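Local coordinates for transcriptional activator ToxR (Vibrio vulnificus, PDB 6UTC), which activates transcription from the bacterial inner membrane and, through its periplasmic sensor domain, interacts with ToxS and bile salts, at residues S14-G24 and L28-M40. Numbering follows the deposited sequence.
Sequences SKFRLLENVNG and LTPLNHPPLQAWM. With SO4 (sulfate ion), chain B.
Arg17 and Thr29 form the hydrogen-bonded pair of an antiparallel hairpin, Arg17 N giving to Thr29 O (2.8 Å) and Thr29 N to Arg17 O (3.0 Å), and Leu31 N reaches back to Lys15 O, continuing the pairing beyond the non-hydrogen-bonded pair Phe16-Pro30. The side chain of Arg17 carries the contact further: with CG set between backbone N and carbonyl carbon (chi1 57°) and the chain extended to NE, it runs alongside Thr29 to the loop beyond. CG2 of Thr29 lies over the centre of one face of the Arg17 guanidinium, 3.5 Å from Arg17 CZ. At the guanidinium edge Arg17 NH2 donates to His33 O (2.9 Å), NE more weakly to Leu31 O, and NH1 and NH2 both grip O2 of a sulfate, probably from the crystallisation liquor, which also accepts hydrogen bonds from the backbone N-H groups of Leu36 and Gln37. Further along, Leu19 packs CD1 on Leu36 CD1 (4.0 Å), and Met40 CE rests against Glu20 OE1 (3.6 Å), the carboxylate oxygen that is salt-bridged to Arg44. Leu19 and Glu20 both face Val27, a classic beta bulge, and the whole is a bulged beta-hairpin at the edge of a mixed sheet, its outgoing loop tied back by an arginine before helix 40-52.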
loop_
_atom_site.group_PDB
_atom_site.type_symbol
_atom_site.label_atom_id
_atom_site.label_comp_id
_atom_site.label_asym_id
_atom_site.label_seq_id
_atom_site.Cartn_x
_atom_site.Cartn_y
_atom_site.Cartn_z
ATOM N N SER A 14 -11.694 6.887 -12.160
ATOM C CA SER A 14 -11.395 6.646 -10.753
ATOM C C SER A 14 -11.818 5.243 -10.318
ATOM O O SER A 14 -12.102 5.006 -9.143
ATOM C CB SER A 14 -12.069 7.701 -9.870
ATOM O OG SER A 14 -13.472 7.708 -10.062
ATOM N N LYS A 15 -11.870 4.320 -11.276
ATOM C CA LYS A 15 -12.146 2.922 -10.984
ATOM C C LYS A 15 -10.836 2.182 -10.764
ATOM O O LYS A 15 -9.832 2.464 -11.429
ATOM C CB LYS A 15 -12.911 2.278 -12.137
ATOM C CG LYS A 15 -14.301 2.861 -12.349
ATOM C CD LYS A 15 -14.728 2.706 -13.796
ATOM C CE LYS A 15 -15.782 3.732 -14.175
ATOM N NZ LYS A 15 -15.681 4.092 -15.619
ATOM N N PHE A 16 -10.850 1.246 -9.815
ATOM C CA PHE A 16 -9.663 0.514 -9.401
ATOM C C PHE A 16 -9.802 -0.969 -9.707
ATOM O O PHE A 16 -10.897 -1.538 -9.598
ATOM C CB PHE A 16 -9.443 0.691 -7.893
ATOM C CG PHE A 16 -9.164 2.106 -7.495
ATOM C CD1 PHE A 16 -7.930 2.680 -7.731
ATOM C CD2 PHE A 16 -10.150 2.874 -6.902
ATOM C CE1 PHE A 16 -7.677 3.988 -7.374
ATOM C CE2 PHE A 16 -9.898 4.191 -6.544
ATOM C CZ PHE A 16 -8.662 4.743 -6.786
ATOM N N ARG A 17 -8.689 -1.594 -10.076
ATOM C CA ARG A 17 -8.616 -3.041 -10.175
ATOM C C ARG A 17 -7.833 -3.575 -8.984
ATOM O O ARG A 17 -6.955 -2.891 -8.439
ATOM C CB ARG A 17 -7.970 -3.494 -11.492
ATOM C CG ARG A 17 -6.562 -2.967 -11.772
ATOM C CD ARG A 17 -6.100 -3.381 -13.179
ATOM N NE ARG A 17 -4.807 -2.781 -13.529
ATOM C CZ ARG A 17 -3.638 -3.325 -13.222
ATOM N NH1 ARG A 17 -3.611 -4.457 -12.534
ATOM N NH2 ARG A 17 -2.494 -2.734 -13.553
ATOM N N LEU A 18 -8.172 -4.798 -8.564
ATOM C CA LEU A 18 -7.582 -5.414 -7.377
ATOM C C LEU A 18 -6.329 -6.190 -7.753
ATOM O O LEU A 18 -6.417 -7.261 -8.364
ATOM C CB LEU A 18 -8.590 -6.345 -6.713
ATOM C CG LEU A 18 -8.143 -7.063 -5.434
ATOM C CD1 LEU A 18 -7.909 -6.108 -4.297
ATOM C CD2 LEU A 18 -9.189 -8.106 -5.052
ATOM N N LEU A 19 -5.164 -5.668 -7.359
ATOM C CA LEU A 19 -3.925 -6.417 -7.526
ATOM C C LEU A 19 -3.896 -7.648 -6.640
ATOM O O LEU A 19 -3.484 -8.729 -7.080
ATOM C CB LEU A 19 -2.737 -5.527 -7.200
ATOM C CG LEU A 19 -2.527 -4.362 -8.143
ATOM C CD1 LEU A 19 -1.299 -3.568 -7.736
ATOM C CD2 LEU A 19 -2.366 -4.870 -9.565
ATOM N N GLU A 20 -4.315 -7.509 -5.391
ATOM C CA GLU A 20 -4.264 -8.613 -4.453
ATOM C C GLU A 20 -4.956 -8.166 -3.182
ATOM O O GLU A 20 -4.872 -6.997 -2.810
ATOM C CB GLU A 20 -2.806 -8.975 -4.139
ATOM C CG GLU A 20 -2.633 -10.213 -3.285
ATOM C CD GLU A 20 -1.209 -10.717 -3.308
ATOM O OE1 GLU A 20 -0.660 -10.880 -4.417
ATOM O OE2 GLU A 20 -0.648 -10.925 -2.212
ATOM N N ASN A 21 -5.639 -9.093 -2.528
ATOM C CA ASN A 21 -6.073 -8.882 -1.159
ATOM C C ASN A 21 -4.978 -9.427 -0.251
ATOM O O ASN A 21 -4.680 -10.630 -0.283
ATOM C CB ASN A 21 -7.396 -9.600 -0.896
ATOM C CG ASN A 21 -8.016 -9.186 0.405
ATOM O OD1 ASN A 21 -7.456 -9.427 1.474
ATOM N ND2 ASN A 21 -9.180 -8.549 0.332
ATOM N N VAL A 22 -4.347 -8.547 0.516
ATOM C CA VAL A 22 -3.239 -8.920 1.392
ATOM C C VAL A 22 -3.749 -8.823 2.825
ATOM O O VAL A 22 -3.838 -7.726 3.385
ATOM C CB VAL A 22 -2.013 -8.029 1.169
ATOM C CG1 VAL A 22 -0.882 -8.463 2.085
ATOM C CG2 VAL A 22 -1.561 -8.087 -0.280
ATOM N N ASN A 23 -4.106 -9.966 3.419
ATOM C CA ASN A 23 -4.524 -10.033 4.823
ATOM C C ASN A 23 -5.647 -9.044 5.138
ATOM O O ASN A 23 -5.609 -8.312 6.130
ATOM C CB ASN A 23 -3.334 -9.847 5.764
ATOM C CG ASN A 23 -2.382 -11.022 5.724
ATOM O OD1 ASN A 23 -2.810 -12.169 5.608
ATOM N ND2 ASN A 23 -1.090 -10.743 5.814
ATOM N N GLY A 24 -6.651 -9.015 4.263
ATOM C CA GLY A 24 -7.806 -8.162 4.453
ATOM C C GLY A 24 -7.676 -6.760 3.892
ATOM O O GLY A 24 -8.669 -6.019 3.885
ATOM N N LEU A 28 -5.022 -2.023 -4.460
ATOM C CA LEU A 28 -5.721 -1.561 -5.650
ATOM C C LEU A 28 -4.811 -0.680 -6.483
ATOM O O LEU A 28 -3.878 -0.065 -5.961
ATOM C CB LEU A 28 -6.929 -0.714 -5.257
ATOM C CG LEU A 28 -7.982 -1.386 -4.389
ATOM C CD1 LEU A 28 -8.944 -0.336 -3.849
ATOM C CD2 LEU A 28 -8.727 -2.433 -5.197
ATOM N N THR A 29 -5.094 -0.617 -7.781
ATOM C CA THR A 29 -4.427 0.335 -8.656
ATOM C C THR A 29 -5.460 0.818 -9.662
ATOM O O THR A 29 -6.430 0.103 -9.928
ATOM C CB THR A 29 -3.193 -0.294 -9.337
ATOM O OG1 THR A 29 -2.391 0.719 -9.947
ATOM C CG2 THR A 29 -3.565 -1.308 -10.394
ATOM N N PRO A 30 -5.315 2.026 -10.203
ATOM C CA PRO A 30 -6.274 2.474 -11.218
ATOM C C PRO A 30 -6.379 1.462 -12.355
ATOM O O PRO A 30 -5.409 0.790 -12.713
ATOM C CB PRO A 30 -5.692 3.815 -11.688
ATOM C CG PRO A 30 -4.942 4.315 -10.491
ATOM C CD PRO A 30 -4.320 3.071 -9.895
ATOM N N LEU A 31 -7.588 1.364 -12.922
ATOM C CA LEU A 31 -7.927 0.319 -13.890
ATOM C C LEU A 31 -6.851 0.133 -14.945
ATOM O O LEU A 31 -6.417 -0.990 -15.224
ATOM C CB LEU A 31 -9.247 0.663 -14.581
ATOM C CG LEU A 31 -9.643 -0.289 -15.711
ATOM C CD1 LEU A 31 -9.910 -1.686 -15.168
ATOM C CD2 LEU A 31 -10.867 0.250 -16.433
ATOM N N ASN A 32 -6.421 1.227 -15.559
ATOM C CA ASN A 32 -5.490 1.126 -16.664
ATOM C C ASN A 32 -4.060 1.476 -16.287
ATOM O O ASN A 32 -3.221 1.665 -17.176
ATOM C CB ASN A 32 -5.994 1.936 -17.855
ATOM C CG ASN A 32 -7.207 1.293 -18.495
ATOM O OD1 ASN A 32 -7.166 0.121 -18.847
ATOM N ND2 ASN A 32 -8.289 2.031 -18.588
ATOM N N HIS A 33 -3.753 1.542 -14.994
ATOM C CA HIS A 33 -2.383 1.771 -14.589
ATOM C C HIS A 33 -1.488 0.660 -15.140
ATOM O O HIS A 33 -1.903 -0.493 -15.232
ATOM C CB HIS A 33 -2.312 1.793 -13.065
ATOM C CG HIS A 33 -1.012 2.292 -12.538
ATOM N ND1 HIS A 33 0.114 1.501 -12.448
ATOM C CD2 HIS A 33 -0.656 3.513 -12.071
ATOM C CE1 HIS A 33 1.114 2.219 -11.967
ATOM N NE2 HIS A 33 0.672 3.445 -11.727
ATOM N N PRO A 34 -0.244 0.976 -15.486
ATOM C CA PRO A 34 0.679 -0.050 -15.987
ATOM C C PRO A 34 0.935 -1.135 -14.955
ATOM O O PRO A 34 0.625 -0.977 -13.757
ATOM C CB PRO A 34 1.963 0.754 -16.269
ATOM C CG PRO A 34 1.501 2.162 -16.493
ATOM C CD PRO A 34 0.334 2.329 -15.561
ATOM N N PRO A 35 1.546 -2.247 -15.368
ATOM C CA PRO A 35 1.698 -3.394 -14.468
ATOM C C PRO A 35 2.563 -3.085 -13.251
ATOM O O PRO A 35 3.535 -2.333 -13.320
ATOM C CB PRO A 35 2.347 -4.461 -15.360
ATOM C CG PRO A 35 2.032 -4.030 -16.768
ATOM C CD PRO A 35 2.027 -2.549 -16.732
ATOM N N LEU A 36 2.186 -3.692 -12.127
ATOM C CA LEU A 36 2.901 -3.534 -10.870
ATOM C C LEU A 36 3.297 -4.856 -10.231
ATOM O O LEU A 36 3.847 -4.842 -9.126
ATOM C CB LEU A 36 2.061 -2.719 -9.879
ATOM C CG LEU A 36 1.906 -1.246 -10.233
ATOM C CD1 LEU A 36 0.897 -0.596 -9.300
ATOM C CD2 LEU A 36 3.254 -0.525 -10.162
ATOM N N GLN A 37 3.065 -5.987 -10.901
ATOM C CA GLN A 37 3.334 -7.297 -10.306
ATOM C C GLN A 37 4.735 -7.396 -9.697
ATOM O O GLN A 37 4.918 -8.005 -8.633
ATOM C CB GLN A 37 3.101 -8.399 -11.351
ATOM C CG GLN A 37 3.422 -9.808 -10.870
ATOM C CD GLN A 37 2.598 -10.222 -9.666
ATOM O OE1 GLN A 37 1.414 -9.898 -9.566
ATOM N NE2 GLN A 37 3.227 -10.939 -8.739
ATOM N N ALA A 38 5.732 -6.784 -10.333
ATOM C CA ALA A 38 7.101 -6.869 -9.833
ATOM C C ALA A 38 7.264 -6.259 -8.443
ATOM O O ALA A 38 8.214 -6.600 -7.728
ATOM C CB ALA A 38 8.067 -6.186 -10.800
ATOM N N TRP A 39 6.379 -5.357 -8.050
ATOM C CA TRP A 39 6.459 -4.732 -6.740
ATOM C C TRP A 39 5.767 -5.534 -5.654
ATOM O O TRP A 39 5.843 -5.149 -4.489
ATOM C CB TRP A 39 5.822 -3.343 -6.793
ATOM C CG TRP A 39 6.644 -2.331 -7.525
ATOM C CD1 TRP A 39 6.592 -2.031 -8.864
ATOM C CD2 TRP A 39 7.628 -1.466 -6.959
ATOM N NE1 TRP A 39 7.497 -1.037 -9.156
ATOM C CE2 TRP A 39 8.134 -0.661 -8.001
ATOM C CE3 TRP A 39 8.127 -1.285 -5.666
ATOM C CZ2 TRP A 39 9.118 0.298 -7.794
ATOM C CZ3 TRP A 39 9.111 -0.326 -5.456
ATOM C CH2 TRP A 39 9.588 0.456 -6.519
ATOM N N MET A 40 5.098 -6.633 -5.994
ATOM C CA MET A 40 4.263 -7.287 -4.993
ATOM C C MET A 40 5.011 -7.746 -3.748
ATOM O O MET A 40 4.470 -7.551 -2.652
ATOM C CB MET A 40 3.366 -8.375 -5.600
ATOM C CG MET A 40 2.167 -7.834 -6.396
ATOM S SD MET A 40 1.075 -6.667 -5.518
ATOM C CE MET A 40 0.705 -7.547 -4.003
HETATM S S SO4 B . -0.518 -6.054 -13.001
HETATM O O1 SO4 B . -0.811 -6.033 -14.432
HETATM O O2 SO4 B . -0.596 -4.701 -12.461
HETATM O O3 SO4 B . 0.856 -6.539 -12.826
HETATM O O4 SO4 B . -1.466 -6.937 -12.332
#